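Local coordinates for protein delta-aminolevulinic acid dehydratase (Toxoplasma gondii ME49, PDB 3OBK) that catalyses the condensation of two molecules of 5-aminolevulinic acid into the pyrrole porphobilinogen, an early step of tetrapyrrole biosynthesis, at residues K42-D54 with A82-K95. Numbering follows the deposited sequence.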
loop_
_atom_site.group_PDB
_atom_site.type_symbol
_atom_site.label_atom_id
_atom_site.label_comp_id
_atom_site.label_asym_id
_atom_site.label_seq_id
_atom_site.Cartn_x
_atom_site.Cartn_y
_atom_site.Cartn_z
ATOM N N LYS A 42 0.044 -29.520 11.513
ATOM C CA LYS A 42 -0.142 -30.343 12.690
ATOM C C LYS A 42 -1.539 -30.972 12.653
ATOM O O LYS A 42 -2.429 -30.445 11.975
ATOM C CB LYS A 42 0.049 -29.521 13.957
ATOM C CG LYS A 42 -0.781 -28.262 14.000
ATOM C CD LYS A 42 -0.676 -27.502 15.310
ATOM C CE LYS A 42 -1.572 -26.292 15.317
ATOM N NZ LYS A 42 -3.049 -26.539 15.126
ATOM N N PRO A 43 -1.736 -32.098 13.348
ATOM C CA PRO A 43 -3.031 -32.737 13.368
ATOM C C PRO A 43 -4.173 -31.849 13.882
ATOM O O PRO A 43 -5.275 -31.911 13.361
ATOM C CB PRO A 43 -2.827 -33.912 14.336
ATOM C CG PRO A 43 -1.357 -34.233 14.270
ATOM C CD PRO A 43 -0.694 -32.900 14.023
ATOM N N SER A 44 -3.920 -31.039 14.910
ATOM C CA SER A 44 -4.974 -30.213 15.491
ATOM C C SER A 44 -5.370 -28.994 14.617
ATOM O O SER A 44 -6.241 -28.197 15.026
ATOM C CB SER A 44 -4.582 -29.752 16.887
ATOM O OG SER A 44 -3.602 -28.752 16.848
ATOM N N SER A 45 -4.732 -28.864 13.441
ATOM C CA SER A 45 -5.164 -27.930 12.423
ATOM C C SER A 45 -6.072 -28.633 11.399
ATOM O O SER A 45 -6.568 -27.991 10.475
ATOM C CB SER A 45 -3.956 -27.277 11.717
ATOM O OG SER A 45 -3.168 -26.465 12.616
ATOM N N LEU A 46 -6.335 -29.921 11.567
ATOM C CA LEU A 46 -7.202 -30.644 10.635
ATOM C C LEU A 46 -8.609 -30.858 11.221
ATOM O O LEU A 46 -8.763 -31.147 12.410
ATOM C CB LEU A 46 -6.584 -31.996 10.263
ATOM C CG LEU A 46 -5.121 -31.977 9.781
ATOM C CD1 LEU A 46 -4.599 -33.375 9.446
ATOM C CD2 LEU A 46 -4.897 -30.976 8.582
ATOM N N ILE A 47 -9.616 -30.692 10.362
ATOM C CA ILE A 47 -11.004 -30.950 10.668
ATOM C C ILE A 47 -11.421 -32.200 9.889
ATOM O O ILE A 47 -11.200 -32.288 8.671
ATOM C CB ILE A 47 -11.895 -29.762 10.234
ATOM C CG1 ILE A 47 -11.409 -28.447 10.845
ATOM C CG2 ILE A 47 -13.271 -29.977 10.655
ATOM C CD1 ILE A 47 -12.093 -27.235 10.310
ATOM N N TYR A 48 -12.039 -33.158 10.569
ATOM C CA TYR A 48 -12.388 -34.427 9.946
ATOM C C TYR A 48 -13.892 -34.488 9.700
ATOM O O TYR A 48 -14.681 -34.458 10.650
ATOM C CB TYR A 48 -11.953 -35.571 10.879
ATOM C CG TYR A 48 -12.054 -36.986 10.335
ATOM C CD1 TYR A 48 -11.945 -37.242 8.982
ATOM C CD2 TYR A 48 -12.200 -38.073 11.192
ATOM C CE1 TYR A 48 -12.008 -38.528 8.485
ATOM C CE2 TYR A 48 -12.248 -39.391 10.701
ATOM C CZ TYR A 48 -12.154 -39.596 9.333
ATOM O OH TYR A 48 -12.230 -40.837 8.768
ATOM N N PRO A 49 -14.308 -34.566 8.430
ATOM C CA PRO A 49 -15.737 -34.568 8.174
ATOM C C PRO A 49 -16.315 -35.971 7.998
ATOM O O PRO A 49 -15.771 -36.762 7.230
ATOM C CB PRO A 49 -15.872 -33.747 6.871
ATOM C CG PRO A 49 -14.487 -33.370 6.452
ATOM C CD PRO A 49 -13.577 -34.343 7.181
ATOM N N LEU A 50 -17.407 -36.249 8.712
ATOM C CA LEU A 50 -18.002 -37.583 8.732
ATOM C C LEU A 50 -19.489 -37.561 8.400
ATOM O O LEU A 50 -20.168 -36.530 8.528
ATOM C CB LEU A 50 -17.814 -38.239 10.094
ATOM C CG LEU A 50 -16.358 -38.409 10.555
ATOM C CD1 LEU A 50 -16.301 -38.694 12.031
ATOM C CD2 LEU A 50 -15.664 -39.508 9.712
ATOM N N PHE A 51 -19.957 -38.724 7.956
ATOM C CA PHE A 51 -21.324 -38.926 7.560
ATOM C C PHE A 51 -21.940 -39.949 8.463
ATOM O O PHE A 51 -21.349 -41.022 8.687
ATOM C CB PHE A 51 -21.376 -39.474 6.141
ATOM C CG PHE A 51 -20.770 -38.572 5.139
ATOM C CD1 PHE A 51 -21.486 -37.489 4.646
ATOM C CD2 PHE A 51 -19.474 -38.770 4.709
ATOM C CE1 PHE A 51 -20.904 -36.639 3.718
ATOM C CE2 PHE A 51 -18.904 -37.928 3.789
ATOM C CZ PHE A 51 -19.608 -36.864 3.295
ATOM N N VAL A 52 -23.136 -39.623 8.956
ATOM C CA VAL A 52 -23.909 -40.536 9.780
ATOM C C VAL A 52 -25.300 -40.764 9.200
ATOM O O VAL A 52 -25.925 -39.845 8.686
ATOM C CB VAL A 52 -24.053 -40.028 11.224
ATOM C CG1 VAL A 52 -24.651 -38.649 11.259
ATOM C CG2 VAL A 52 -24.894 -41.025 12.062
ATOM N N HIS A 53 -25.786 -41.997 9.314
ATOM C CA HIS A 53 -27.171 -42.319 8.953
ATOM C C HIS A 53 -27.860 -43.151 10.027
ATOM O O HIS A 53 -27.218 -43.710 10.904
ATOM C CB HIS A 53 -27.242 -42.988 7.567
ATOM C CG HIS A 53 -26.648 -44.367 7.488
ATOM N ND1 HIS A 53 -26.777 -45.154 6.362
ATOM C CD2 HIS A 53 -25.928 -45.096 8.375
ATOM C CE1 HIS A 53 -26.183 -46.316 6.569
ATOM N NE2 HIS A 53 -25.650 -46.303 7.777
ATOM N N ASP A 54 -29.178 -43.228 9.953
ATOM C CA ASP A 54 -29.967 -43.922 10.961
ATOM C C ASP A 54 -30.222 -45.358 10.536
ATOM O O ASP A 54 -31.350 -45.733 10.275
ATOM C CB ASP A 54 -31.306 -43.192 11.166
ATOM C CG ASP A 54 -31.754 -43.176 12.602
ATOM O OD1 ASP A 54 -31.274 -43.991 13.431
ATOM O OD2 ASP A 54 -32.587 -42.310 12.905
ATOM N N ALA A 82 -9.912 -41.103 15.531
ATOM C CA ALA A 82 -9.395 -39.832 15.088
ATOM C C ALA A 82 -8.919 -39.007 16.288
ATOM O O ALA A 82 -7.823 -38.438 16.250
ATOM C CB ALA A 82 -10.427 -39.086 14.260
ATOM N N ARG A 83 -9.677 -38.995 17.380
ATOM C CA ARG A 83 -9.187 -38.286 18.575
ATOM C C ARG A 83 -7.796 -38.761 19.010
ATOM O O ARG A 83 -6.921 -37.953 19.340
ATOM C CB ARG A 83 -10.151 -38.426 19.740
ATOM C CG ARG A 83 -11.336 -37.481 19.631
ATOM C CD ARG A 83 -12.469 -37.909 20.546
ATOM N NE ARG A 83 -12.126 -37.843 21.976
ATOM C CZ ARG A 83 -12.126 -36.724 22.711
ATOM N NH1 ARG A 83 -12.418 -35.538 22.171
ATOM N NH2 ARG A 83 -11.847 -36.787 24.008
ATOM N N SER A 84 -7.604 -40.081 18.970
ATOM C CA SER A 84 -6.388 -40.719 19.471
ATOM C C SER A 84 -5.164 -40.321 18.665
ATOM O O SER A 84 -4.067 -40.473 19.143
ATOM C CB SER A 84 -6.525 -42.250 19.456
ATOM O OG SER A 84 -6.414 -42.798 18.135
ATOM N N TYR A 85 -5.353 -39.850 17.433
ATOM C CA TYR A 85 -4.243 -39.424 16.610
ATOM C C TYR A 85 -4.026 -37.917 16.676
ATOM O O TYR A 85 -3.146 -37.425 16.025
ATOM C CB TYR A 85 -4.450 -39.904 15.165
ATOM C CG TYR A 85 -4.368 -41.422 15.035
ATOM C CD1 TYR A 85 -3.260 -42.099 15.502
ATOM C CD2 TYR A 85 -5.385 -42.180 14.419
ATOM C CE1 TYR A 85 -3.146 -43.475 15.391
ATOM C CE2 TYR A 85 -5.283 -43.590 14.317
ATOM C CZ TYR A 85 -4.143 -44.226 14.820
ATOM O OH TYR A 85 -3.915 -45.607 14.777
ATOM N N GLY A 86 -4.830 -37.193 17.451
ATOM C CA GLY A 86 -4.698 -35.762 17.609
ATOM C C GLY A 86 -5.730 -34.895 16.895
ATOM O O GLY A 86 -5.624 -33.638 16.917
ATOM N N ILE A 87 -6.724 -35.502 16.249
ATOM C CA ILE A 87 -7.714 -34.680 15.593
ATOM C C ILE A 87 -8.627 -34.238 16.689
ATOM O O ILE A 87 -9.059 -35.042 17.501
ATOM C CB ILE A 87 -8.539 -35.434 14.542
ATOM C CG1 ILE A 87 -7.640 -36.014 13.437
ATOM C CG2 ILE A 87 -9.613 -34.499 13.946
ATOM C CD1 ILE A 87 -7.026 -34.936 12.523
ATOM N N LYS A 88 -8.930 -32.964 16.748
ATOM C CA LYS A 88 -9.836 -32.492 17.784
ATOM C C LYS A 88 -11.170 -32.004 17.233
ATOM O O LYS A 88 -12.153 -31.968 17.980
ATOM C CB LYS A 88 -9.144 -31.419 18.660
ATOM C CG LYS A 88 -8.437 -32.022 19.913
ATOM C CD LYS A 88 -6.956 -31.847 19.924
ATOM C CE LYS A 88 -6.363 -32.094 21.315
ATOM N NZ LYS A 88 -6.259 -30.834 22.168
ATOM N N ALA A 89 -11.234 -31.697 15.933
ATOM C CA ALA A 89 -12.437 -31.080 15.345
ATOM C C ALA A 89 -13.096 -31.929 14.277
ATOM O O ALA A 89 -12.462 -32.357 13.328
ATOM C CB ALA A 89 -12.100 -29.723 14.773
ATOM N N PHE A 90 -14.398 -32.091 14.401
ATOM C CA PHE A 90 -15.143 -33.029 13.588
ATOM C C PHE A 90 -16.405 -32.361 13.095
ATOM O O PHE A 90 -17.139 -31.732 13.856
ATOM C CB PHE A 90 -15.527 -34.267 14.410
ATOM C CG PHE A 90 -14.367 -34.961 15.031
ATOM C CD1 PHE A 90 -13.792 -36.031 14.412
ATOM C CD2 PHE A 90 -13.834 -34.518 16.216
ATOM C CE1 PHE A 90 -12.717 -36.664 14.975
ATOM C CE2 PHE A 90 -12.757 -35.133 16.776
ATOM C CZ PHE A 90 -12.185 -36.202 16.144
ATOM N N MET A 91 -16.662 -32.517 11.817
ATOM C CA MET A 91 -17.781 -31.871 11.166
ATOM C C MET A 91 -18.734 -33.030 10.849
ATOM O O MET A 91 -18.282 -34.081 10.412
ATOM C CB MET A 91 -17.220 -31.176 9.915
ATOM C CG MET A 91 -18.025 -30.113 9.232
ATOM S SD MET A 91 -17.014 -29.308 7.901
ATOM C CE MET A 91 -16.332 -27.838 8.674
ATOM N N LEU A 92 -20.032 -32.858 11.089
ATOM C CA LEU A 92 -21.011 -33.946 10.932
ATOM C C LEU A 92 -22.120 -33.664 9.931
ATOM O O LEU A 92 -22.824 -32.668 10.021
ATOM C CB LEU A 92 -21.690 -34.270 12.266
ATOM C CG LEU A 92 -20.845 -34.388 13.519
ATOM C CD1 LEU A 92 -21.809 -34.655 14.645
ATOM C CD2 LEU A 92 -19.787 -35.487 13.398
ATOM N N PHE A 93 -22.306 -34.586 9.012
ATOM C CA PHE A 93 -23.324 -34.467 8.003
ATOM C C PHE A 93 -24.281 -35.655 8.141
ATOM O O PHE A 93 -23.839 -36.778 8.331
ATOM C CB PHE A 93 -22.662 -34.503 6.639
ATOM C CG PHE A 93 -21.723 -33.368 6.375
ATOM C CD1 PHE A 93 -22.203 -32.122 6.005
ATOM C CD2 PHE A 93 -20.367 -33.564 6.402
ATOM C CE1 PHE A 93 -21.331 -31.092 5.710
ATOM C CE2 PHE A 93 -19.494 -32.557 6.093
ATOM C CZ PHE A 93 -19.955 -31.328 5.753
ATOM N N PRO A 94 -25.592 -35.412 8.083
ATOM C CA PRO A 94 -26.566 -36.505 8.138
ATOM C C PRO A 94 -27.087 -36.950 6.774
ATOM O O PRO A 94 -27.504 -36.125 5.974
ATOM C CB PRO A 94 -27.709 -35.894 8.927
ATOM C CG PRO A 94 -27.673 -34.464 8.564
ATOM C CD PRO A 94 -26.241 -34.107 8.231
ATOM N N LYS A 95 -27.041 -38.253 6.516
ATOM C CA LYS A 95 -27.827 -38.853 5.433
ATOM C C LYS A 95 -29.210 -39.119 6.022
ATOM O O LYS A 95 -29.371 -39.978 6.864
ATOM C CB LYS A 95 -27.134 -40.120 4.878
ATOM C CG LYS A 95 -28.021 -41.300 4.416
ATOM C CD LYS A 95 -28.951 -40.988 3.252
ATOM C CE LYS A 95 -29.471 -42.294 2.546
ATOM N NZ LYS A 95 -30.208 -43.312 3.422
HETATM O O HOH W 1 -8.527 -30.776 14.990
HETATM O O HOH W 2 -28.045 -45.426 3.519
#
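Strands 46-53 and 89-95 run parallel, their axes 26° apart, and six backbone hydrogen bonds join them in an unbroken alternating ladder from Y48 N to A89 O (2.9 Å) through to K95 N to V52 O (2.9 Å). Where the ladder begins, a water extends it, donating to L46 O and accepting from K88 N. One face of the sheet carries I47, P49, F51, M91 and F93. The F93 ring brings CE2 to P49 CB at 3.9 Å, the proline carbon lying in the ring plane at its edge. The F51 ring is slid so far from that of F93 that the two barely overlap (centroids 5.7 Å apart, planes at 28°); its closest approach is CD1 to F93 CB at 3.8 Å. On the other face, Y48 has CG anti to its backbone N (chi1 -172°), and its CD2 packs on A82 CB at 3.7 Å, tying the strand to the end of helix 72-84; its hydroxyl bonds E78 of that helix. The F90 ring meets Y48 CB through CD1. I87 CD1, 3.7 Å from L46 CB, closes the end near G86, which leaves the helix with positive phi in a Schellman motif, the N atoms of G86 and I87 bonding back to R83 O and A82 O. Strand, helix and strand form a beta-alpha-beta unit of the TIM barrel, with F93 reaching the bound porphobilinogen from the face it shares with P49.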